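Local coordinates for protein alternansucrase (Leuconostoc mesenteroides, PDB 6HVG) that belongs to glycoside hydrolase family 70, whose large catalytic barrel domain is joined here to choline-binding-type repeats, and carries a calcium ion, at residues F1211-R1216 / S1237-Q1242; L597-N602 / A1205-E1210. All blocks are in the same frame, centred on the assembly; numbering follows the deposited sequence.

Contact 1: residues F1211-R1216 / S1237-Q1242; sequences FLDKLR and STKIKQ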
ATOM      1  N   PHE A1211     -30.613  20.402   1.763  1.00 53.33           N
ATOM      2  CA  PHE A1211     -30.720  21.198   0.542  1.00 53.81           C
ATOM      3  C   PHE A1211     -31.436  20.481  -0.602  1.00 54.96           C
ATOM      4  O   PHE A1211     -31.713  21.090  -1.641  1.00 57.37           O
ATOM      5  CB  PHE A1211     -29.314  21.671   0.107  1.00 51.81           C
ATOM      6  CG  PHE A1211     -28.511  22.246   1.242  1.00 52.91           C
ATOM      7  CD1 PHE A1211     -28.879  23.450   1.827  1.00 54.37           C
ATOM      8  CD2 PHE A1211     -27.428  21.559   1.770  1.00 52.59           C
ATOM      9  CE1 PHE A1211     -28.168  23.964   2.900  1.00 55.71           C
ATOM     10  CE2 PHE A1211     -26.712  22.066   2.843  1.00 52.48           C
ATOM     11  CZ  PHE A1211     -27.080  23.272   3.406  1.00 55.63           C
ATOM     12  N   LEU A1212     -31.745  19.204  -0.412  1.00 55.57           N
ATOM     13  CA  LEU A1212     -32.298  18.369  -1.477  1.00 58.08           C
ATOM     14  C   LEU A1212     -33.719  18.735  -1.878  1.00 61.77           C
ATOM     15  O   LEU A1212     -34.072  18.684  -3.058  1.00 62.29           O
ATOM     16  CB  LEU A1212     -32.287  16.899  -1.057  1.00 59.25           C
ATOM     17  CG  LEU A1212     -30.911  16.252  -0.864  1.00 60.31           C
ATOM     18  CD1 LEU A1212     -31.047  14.908  -0.172  1.00 62.02           C
ATOM     19  CD2 LEU A1212     -30.174  16.085  -2.180  1.00 58.65           C
ATOM     20  N   ASP A1213     -34.545  19.075  -0.899  1.00 66.42           N
ATOM     21  CA  ASP A1213     -35.930  19.398  -1.179  1.00 70.43           C
ATOM     22  C   ASP A1213     -36.047  20.685  -1.990  1.00 68.55           C
ATOM     23  O   ASP A1213     -36.820  20.744  -2.944  1.00 72.53           O
ATOM     24  CB  ASP A1213     -36.735  19.485   0.132  1.00 75.35           C
ATOM     25  CG  ASP A1213     -36.860  18.135   0.840  1.00 71.18           C
ATOM     26  OD1 ASP A1213     -36.637  17.090   0.195  1.00 65.10           O
ATOM     27  OD2 ASP A1213     -37.203  18.120   2.035  1.00 72.41           O
ATOM     28  N   LYS A1214     -35.300  21.714  -1.611  1.00 66.92           N
ATOM     29  CA  LYS A1214     -35.230  22.940  -2.416  1.00 69.29           C
ATOM     30  C   LYS A1214     -34.742  22.645  -3.838  1.00 66.28           C
ATOM     31  O   LYS A1214     -35.237  23.225  -4.799  1.00 68.70           O
ATOM     32  CB  LYS A1214     -34.290  23.959  -1.760  1.00 75.70           C
ATOM     33  CG  LYS A1214     -34.312  25.352  -2.383  1.00 81.73           C
ATOM     34  CD  LYS A1214     -35.570  26.114  -1.972  1.00 89.62           C
ATOM     35  CE  LYS A1214     -36.174  26.942  -3.105  1.00 89.36           C
ATOM     36  NZ  LYS A1214     -37.633  27.175  -2.928  1.00 87.86           N
ATOM     37  N   LEU A1215     -33.759  21.751  -3.955  1.00 63.67           N
ATOM     38  CA  LEU A1215     -33.199  21.357  -5.245  1.00 59.10           C
ATOM     39  C   LEU A1215     -34.169  20.547  -6.112  1.00 59.24           C
ATOM     40  O   LEU A1215     -34.162  20.702  -7.331  1.00 57.80           O
ATOM     41  CB  LEU A1215     -31.895  20.579  -5.061  1.00 58.31           C
ATOM     42  CG  LEU A1215     -30.643  21.378  -4.700  1.00 59.95           C
ATOM     43  CD1 LEU A1215     -29.501  20.437  -4.363  1.00 60.16           C
ATOM     44  CD2 LEU A1215     -30.194  22.299  -5.817  1.00 60.98           C
ATOM     45  N   ARG A1216     -34.981  19.682  -5.503  1.00 61.15           N
ATOM     46  CA  ARG A1216     -35.951  18.859  -6.253  1.00 64.68           C
ATOM     47  C   ARG A1216     -37.083  19.724  -6.800  1.00 67.04           C
ATOM     48  O   ARG A1216     -37.511  19.557  -7.937  1.00 68.54           O
ATOM     49  CB  ARG A1216     -36.538  17.752  -5.372  1.00 69.74           C
ATOM     50  CG  ARG A1216     -37.232  16.643  -6.159  1.00 74.06           C
ATOM     51  CD  ARG A1216     -38.426  16.028  -5.436  1.00 82.39           C
ATOM     52  NE  ARG A1216     -38.045  14.889  -4.597  1.00 85.09           N
ATOM     53  CZ  ARG A1216     -37.850  14.927  -3.280  1.00 86.73           C
ATOM     54  NH1 ARG A1216     -37.996  16.064  -2.597  1.00 82.04           N
ATOM     55  NH2 ARG A1216     -37.505  13.805  -2.640  1.00 89.28           N
ATOM     56  N   SER A1237     -35.731  10.821  -1.053  1.00 61.93           N
ATOM     57  CA  SER A1237     -36.867  10.531  -0.164  1.00 59.06           C
ATOM     58  C   SER A1237     -36.395  10.137   1.252  1.00 59.86           C
ATOM     59  O   SER A1237     -37.172  10.158   2.205  1.00 58.46           O
ATOM     60  CB  SER A1237     -37.758   9.440  -0.762  1.00 56.62           C
ATOM     61  OG  SER A1237     -37.213   8.151  -0.530  1.00 58.70           O
ATOM     62  N   THR A1238     -35.117   9.781   1.378  1.00 59.81           N
ATOM     63  CA  THR A1238     -34.495   9.458   2.660  1.00 58.88           C
ATOM     64  C   THR A1238     -33.241  10.328   2.843  1.00 58.72           C
ATOM     65  O   THR A1238     -32.406  10.430   1.941  1.00 56.63           O
ATOM     66  CB  THR A1238     -34.123   7.968   2.675  1.00 58.51           C
ATOM     67  OG1 THR A1238     -35.243   7.200   2.196  1.00 59.80           O
ATOM     68  CG2 THR A1238     -33.746   7.506   4.054  1.00 58.71           C
ATOM     69  N   LYS A1239     -33.117  10.961   4.003  1.00 58.09           N
ATOM     70  CA  LYS A1239     -31.996  11.859   4.280  1.00 58.33           C
ATOM     71  C   LYS A1239     -31.001  11.181   5.223  1.00 57.42           C
ATOM     72  O   LYS A1239     -31.416  10.443   6.105  1.00 62.28           O
ATOM     73  CB  LYS A1239     -32.486  13.168   4.914  1.00 59.06           C
ATOM     74  CG  LYS A1239     -32.927  14.230   3.933  1.00 62.58           C
ATOM     75  CD  LYS A1239     -34.415  14.203   3.676  1.00 70.34           C
ATOM     76  CE  LYS A1239     -34.810  15.223   2.623  1.00 70.61           C
ATOM     77  NZ  LYS A1239     -36.030  14.771   1.906  1.00 71.12           N
ATOM     78  N   ILE A1240     -29.702  11.448   5.044  1.00 55.60           N
ATOM     79  CA  ILE A1240     -28.652  10.875   5.894  1.00 53.07           C
ATOM     80  C   ILE A1240     -28.113  11.934   6.853  1.00 51.12           C
ATOM     81  O   ILE A1240     -27.193  12.672   6.504  1.00 52.20           O
ATOM     82  CB  ILE A1240     -27.481  10.293   5.052  1.00 55.14           C
ATOM     83  CG1 ILE A1240     -27.992   9.252   4.051  1.00 55.60           C
ATOM     84  CG2 ILE A1240     -26.429   9.644   5.949  1.00 55.27           C
ATOM     85  CD1 ILE A1240     -26.941   8.736   3.082  1.00 57.92           C
ATOM     86  N   LYS A1241     -28.695  12.002   8.049  1.00 50.83           N
ATOM     87  CA  LYS A1241     -28.184  12.842   9.138  1.00 52.79           C
ATOM     88  C   LYS A1241     -27.158  12.083   9.993  1.00 51.60           C
ATOM     89  O   LYS A1241     -26.402  12.688  10.755  1.00 45.63           O
ATOM     90  CB  LYS A1241     -29.311  13.284  10.074  1.00 57.96           C
ATOM     91  CG  LYS A1241     -30.423  14.139   9.488  1.00 62.42           C
ATOM     92  CD  LYS A1241     -29.900  15.238   8.595  1.00 70.30           C
ATOM     93  CE  LYS A1241     -30.951  16.324   8.409  1.00 72.02           C
ATOM     94  NZ  LYS A1241     -30.810  17.366   9.448  1.00 74.91           N
ATOM     95  N   GLN A1242     -27.159  10.750   9.878  1.00 54.12           N
ATOM     96  CA  GLN A1242     -26.246   9.901  10.635  1.00 52.96           C
ATOM     97  C   GLN A1242     -25.768   8.754   9.763  1.00 50.34           C
ATOM     98  O   GLN A1242     -26.574   8.023   9.216  1.00 51.31           O
ATOM     99  CB  GLN A1242     -26.961   9.352  11.863  1.00 54.23           C
ATOM    100  CG  GLN A1242     -26.076   8.540  12.804  1.00 57.48           C
ATOM    101  CD  GLN A1242     -26.875   7.942  13.939  1.00 58.71           C
ATOM    102  OE1 GLN A1242     -27.912   7.316  13.713  1.00 59.40           O
ATOM    103  NE2 GLN A1242     -26.395   8.115  15.162  1.00 58.10           N
TER
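Asp1213 on helix 1212-1218 faces the irregular strand-free segment 1237-1242, the backbones coming closest at the CA atoms of Asp1213 and Ser1237, 9.0 Å apart, so that long side chains must bridge the gap. Lys1239 does so: its chain bends at chi2 (94°) and then runs out extended, bringing NZ to 2.9 Å from Asp1213 OD1. The ammonium meets that oxygen on its syn side, 19° out of the carboxylate plane. Arg1216, one helical turn on, shares the same oxygen from above the carboxylate, its NH1 lying 3.3 Å from Asp1213 OD1. Ser1237 N lies at the guanidinium edge, near its plane, 3.8 Å from Arg1216 NH2, a contact without a hydrogen bond, while the Ser1237 hydroxyl is taken by Asp1235. Lys1239 NZ also bonds to the carbonyl of Ala1236, and Leu1212 and Arg1216 pack on Ala1236 itself. Two cations thus converge on a single carboxylate oxygen, forming a salt-bridge network at the surface of the family 70 region. Asp1213 OD1 draws in both the Arg1216 and Lys1239 cations, which probably favours its charged form and ties the helix to the loop that leads into strand 1248-1252.

Contact 2: residues L597-N602 / A1205-E1210; sequences LHYLMN and AKYGGE
Helix 587-601, which leads, by way of helix 603-608, to strand 617-620 of the parallel sheet in the catalytic barrel domain, meets the end of the short helix 1203-1207 through one pair of tyrosines, Tyr599 and Tyr1207. Their CA atoms are 8.2 Å apart, and both side chains leave the backbone toward the opposite segment. The rings pair obliquely, with centroids separated by 5.0 Å and planes inclined at 44°. Tyr599 places its CE1 corner over one face of the Tyr1207 ring, toward the rim, where CE1 lies 3.4 Å from Tyr1207 CD2. The Tyr599 hydroxyl also passes along that border, with OH 3.7 Å from Tyr1207 CE2. On the opposite face of Tyr1207 lies the aliphatic chain of Lys1206, through CD, so this ring is held between a methylene and an aromatic corner. Tyr599 has CG anti to the backbone N (chi1 171°), which carries its ring out from the helix to the partner. Around the pair, Tyr1116 meets Tyr599 edge-to-face, and Ile606 and Thr607 of helix 603-608 touch Tyr1207. Tyr1207 itself opens a type II beta turn that ends at Glu1210, with Gly1209 at positive phi. No hydrogen bond crosses between the segments: dispersion and ring-ring contact join them, as part of a larger aromatic cluster that packs two sequence-distant pieces of the domain together.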
ATOM      1  N   LEU A 597     -22.241  18.205  -2.168  1.00 45.31           N
ATOM      2  CA  LEU A 597     -21.720  18.971  -3.305  1.00 42.63           C
ATOM      3  C   LEU A 597     -22.356  20.335  -3.391  1.00 42.21           C
ATOM      4  O   LEU A 597     -21.677  21.310  -3.654  1.00 46.56           O
ATOM      5  CB  LEU A 597     -21.959  18.230  -4.606  1.00 41.45           C
ATOM      6  CG  LEU A 597     -21.519  18.930  -5.881  1.00 41.84           C
ATOM      7  CD1 LEU A 597     -20.020  19.211  -5.874  1.00 40.99           C
ATOM      8  CD2 LEU A 597     -21.919  18.077  -7.070  1.00 43.21           C
ATOM      9  N   HIS A 598     -23.657  20.411  -3.178  1.00 44.75           N
ATOM     10  CA  HIS A 598     -24.344  21.698  -3.159  1.00 46.95           C
ATOM     11  C   HIS A 598     -23.782  22.529  -2.036  1.00 48.10           C
ATOM     12  O   HIS A 598     -23.481  23.708  -2.225  1.00 56.09           O
ATOM     13  CB  HIS A 598     -25.834  21.500  -2.961  1.00 48.41           C
ATOM     14  CG  HIS A 598     -26.616  22.772  -2.911  1.00 48.58           C
ATOM     15  ND1 HIS A 598     -27.108  23.389  -4.044  1.00 49.05           N
ATOM     16  CD2 HIS A 598     -27.043  23.509  -1.861  1.00 48.98           C
ATOM     17  CE1 HIS A 598     -27.785  24.465  -3.693  1.00 49.67           C
ATOM     18  NE2 HIS A 598     -27.764  24.559  -2.374  1.00 50.93           N
ATOM     19  N   TYR A 599     -23.621  21.908  -0.872  1.00 45.84           N
ATOM     20  CA  TYR A 599     -23.119  22.594   0.316  1.00 46.65           C
ATOM     21  C   TYR A 599     -21.755  23.234   0.071  1.00 48.68           C
ATOM     22  O   TYR A 599     -21.506  24.350   0.533  1.00 48.01           O
ATOM     23  CB  TYR A 599     -23.058  21.623   1.482  1.00 43.90           C
ATOM     24  CG  TYR A 599     -22.375  22.110   2.734  1.00 42.27           C
ATOM     25  CD1 TYR A 599     -23.063  22.829   3.683  1.00 44.43           C
ATOM     26  CD2 TYR A 599     -21.054  21.797   2.992  1.00 43.43           C
ATOM     27  CE1 TYR A 599     -22.456  23.221   4.864  1.00 45.96           C
ATOM     28  CE2 TYR A 599     -20.438  22.178   4.167  1.00 42.75           C
ATOM     29  CZ  TYR A 599     -21.143  22.886   5.098  1.00 44.71           C
ATOM     30  OH  TYR A 599     -20.543  23.291   6.274  1.00 48.12           O
ATOM     31  N   LEU A 600     -20.890  22.555  -0.672  1.00 49.91           N
ATOM     32  CA  LEU A 600     -19.560  23.100  -0.960  1.00 51.22           C
ATOM     33  C   LEU A 600     -19.633  24.238  -1.974  1.00 52.50           C
ATOM     34  O   LEU A 600     -18.978  25.264  -1.797  1.00 52.43           O
ATOM     35  CB  LEU A 600     -18.606  22.003  -1.447  1.00 50.73           C
ATOM     36  CG  LEU A 600     -18.287  20.911  -0.419  1.00 53.86           C
ATOM     37  CD1 LEU A 600     -17.717  19.681  -1.084  1.00 49.95           C
ATOM     38  CD2 LEU A 600     -17.343  21.399   0.678  1.00 55.34           C
ATOM     39  N   MET A 601     -20.439  24.067  -3.023  1.00 53.94           N
ATOM     40  CA  MET A 601     -20.574  25.090  -4.071  1.00 55.29           C
ATOM     41  C   MET A 601     -21.385  26.298  -3.612  1.00 53.89           C
ATOM     42  O   MET A 601     -21.373  27.328  -4.272  1.00 56.46           O
ATOM     43  CB  MET A 601     -21.219  24.509  -5.327  1.00 55.71           C
ATOM     44  CG  MET A 601     -20.455  23.373  -5.993  1.00 54.08           C
ATOM     45  SD  MET A 601     -18.824  23.845  -6.585  1.00 54.32           S
ATOM     46  CE  MET A 601     -17.874  23.233  -5.196  1.00 61.75           C
ATOM     47  N   ASN A 602     -22.080  26.170  -2.487  1.00 54.43           N
ATOM     48  CA  ASN A 602     -22.720  27.312  -1.834  1.00 54.43           C
ATOM     49  C   ASN A 602     -22.223  27.513  -0.404  1.00 52.09           C
ATOM     50  O   ASN A 602     -22.991  27.953   0.452  1.00 52.41           O
ATOM     51  CB  ASN A 602     -24.239  27.105  -1.849  1.00 54.20           C
ATOM     52  CG  ASN A 602     -24.801  27.099  -3.250  1.00 53.97           C
ATOM     53  OD1 ASN A 602     -25.172  28.149  -3.790  1.00 56.27           O
ATOM     54  ND2 ASN A 602     -24.839  25.923  -3.861  1.00 52.78           N
ATOM     55  N   ALA A1205     -25.213  15.872  10.887  1.00 50.46           N
ATOM     56  CA  ALA A1205     -26.594  15.843  11.361  1.00 51.83           C
ATOM     57  C   ALA A1205     -27.300  17.156  11.082  1.00 53.42           C
ATOM     58  O   ALA A1205     -28.466  17.163  10.708  1.00 56.62           O
ATOM     59  CB  ALA A1205     -26.637  15.510  12.842  1.00 53.95           C
ATOM     60  N   LYS A1206     -26.601  18.271  11.263  1.00 54.28           N
ATOM     61  CA  LYS A1206     -27.184  19.583  10.978  1.00 56.44           C
ATOM     62  C   LYS A1206     -27.531  19.731   9.503  1.00 55.37           C
ATOM     63  O   LYS A1206     -28.678  19.959   9.159  1.00 56.99           O
ATOM     64  CB  LYS A1206     -26.236  20.710  11.387  1.00 57.44           C
ATOM     65  CG  LYS A1206     -26.923  22.058  11.432  1.00 60.70           C
ATOM     66  CD  LYS A1206     -25.917  23.174  11.615  1.00 63.36           C
ATOM     67  CE  LYS A1206     -26.594  24.530  11.660  1.00 64.04           C
ATOM     68  NZ  LYS A1206     -25.637  25.499  12.247  1.00 65.08           N
ATOM     69  N   TYR A1207     -26.533  19.558   8.641  1.00 53.16           N
ATOM     70  CA  TYR A1207     -26.658  19.855   7.217  1.00 53.60           C
ATOM     71  C   TYR A1207     -27.014  18.666   6.298  1.00 51.20           C
ATOM     72  O   TYR A1207     -27.310  18.861   5.132  1.00 47.53           O
ATOM     73  CB  TYR A1207     -25.364  20.524   6.704  1.00 56.22           C
ATOM     74  CG  TYR A1207     -25.118  21.928   7.227  1.00 56.85           C
ATOM     75  CD1 TYR A1207     -26.084  22.924   7.105  1.00 57.85           C
ATOM     76  CD2 TYR A1207     -23.918  22.263   7.825  1.00 56.68           C
ATOM     77  CE1 TYR A1207     -25.860  24.205   7.585  1.00 58.26           C
ATOM     78  CE2 TYR A1207     -23.681  23.547   8.295  1.00 58.50           C
ATOM     79  CZ  TYR A1207     -24.652  24.511   8.174  1.00 58.37           C
ATOM     80  OH  TYR A1207     -24.404  25.777   8.626  1.00 59.89           O
ATOM     81  N   GLY A1208     -26.979  17.441   6.805  1.00 52.41           N
ATOM     82  CA  GLY A1208     -27.283  16.262   5.980  1.00 50.79           C
ATOM     83  C   GLY A1208     -28.648  16.357   5.326  1.00 49.42           C
ATOM     84  O   GLY A1208     -29.613  16.669   5.978  1.00 51.50           O
ATOM     85  N   GLY A1209     -28.705  16.120   4.019  1.00 50.58           N
ATOM     86  CA  GLY A1209     -29.947  16.164   3.239  1.00 49.36           C
ATOM     87  C   GLY A1209     -30.795  17.439   3.201  1.00 51.51           C
ATOM     88  O   GLY A1209     -31.837  17.471   2.547  1.00 52.39           O
ATOM     89  N   GLU A1210     -30.357  18.502   3.867  1.00 54.00           N
ATOM     90  CA  GLU A1210     -31.175  19.715   4.039  1.00 55.17           C
ATOM     91  C   GLU A1210     -31.483  20.496   2.762  1.00 55.12           C
ATOM     92  O   GLU A1210     -32.489  21.175   2.691  1.00 63.54           O
ATOM     93  CB  GLU A1210     -30.494  20.660   5.045  1.00 56.93           C
ATOM     94  CG  GLU A1210     -30.503  20.157   6.490  1.00 58.65           C
ATOM     95  CD  GLU A1210     -31.870  20.211   7.140  1.00 57.32           C
ATOM     96  OE1 GLU A1210     -32.482  21.300   7.160  1.00 59.63           O
ATOM     97  OE2 GLU A1210     -32.326  19.157   7.619  1.00 56.22           O
TER

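Overall arrangement
The two contacts are neighbours, their centres about 9 Å apart, and follow in series along the chain, since segment 1205-1210 runs directly into 1211-1216. Lys1241 links them from the loop of contact 1: its NZ lies 2.7 Å from Ala1205 O, probably a hydrogen bond, and 3.0 Å from Glu1210 OE2 in a salt bridge. Helix 587-601 provides a second connection, because Tyr599 of contact 2 also touches Phe1211, whose ring meets that of His598. Contact 2 thus joins helix 587-601 to the end of helix 1203-1207 by aromatic packing, while the more exposed charges of contact 1 join the next helix, 1212-1218, to the 1237-1242 loop. The calcium ion is held separately, by Glu575, Asp581, Asn625 and Asp1159.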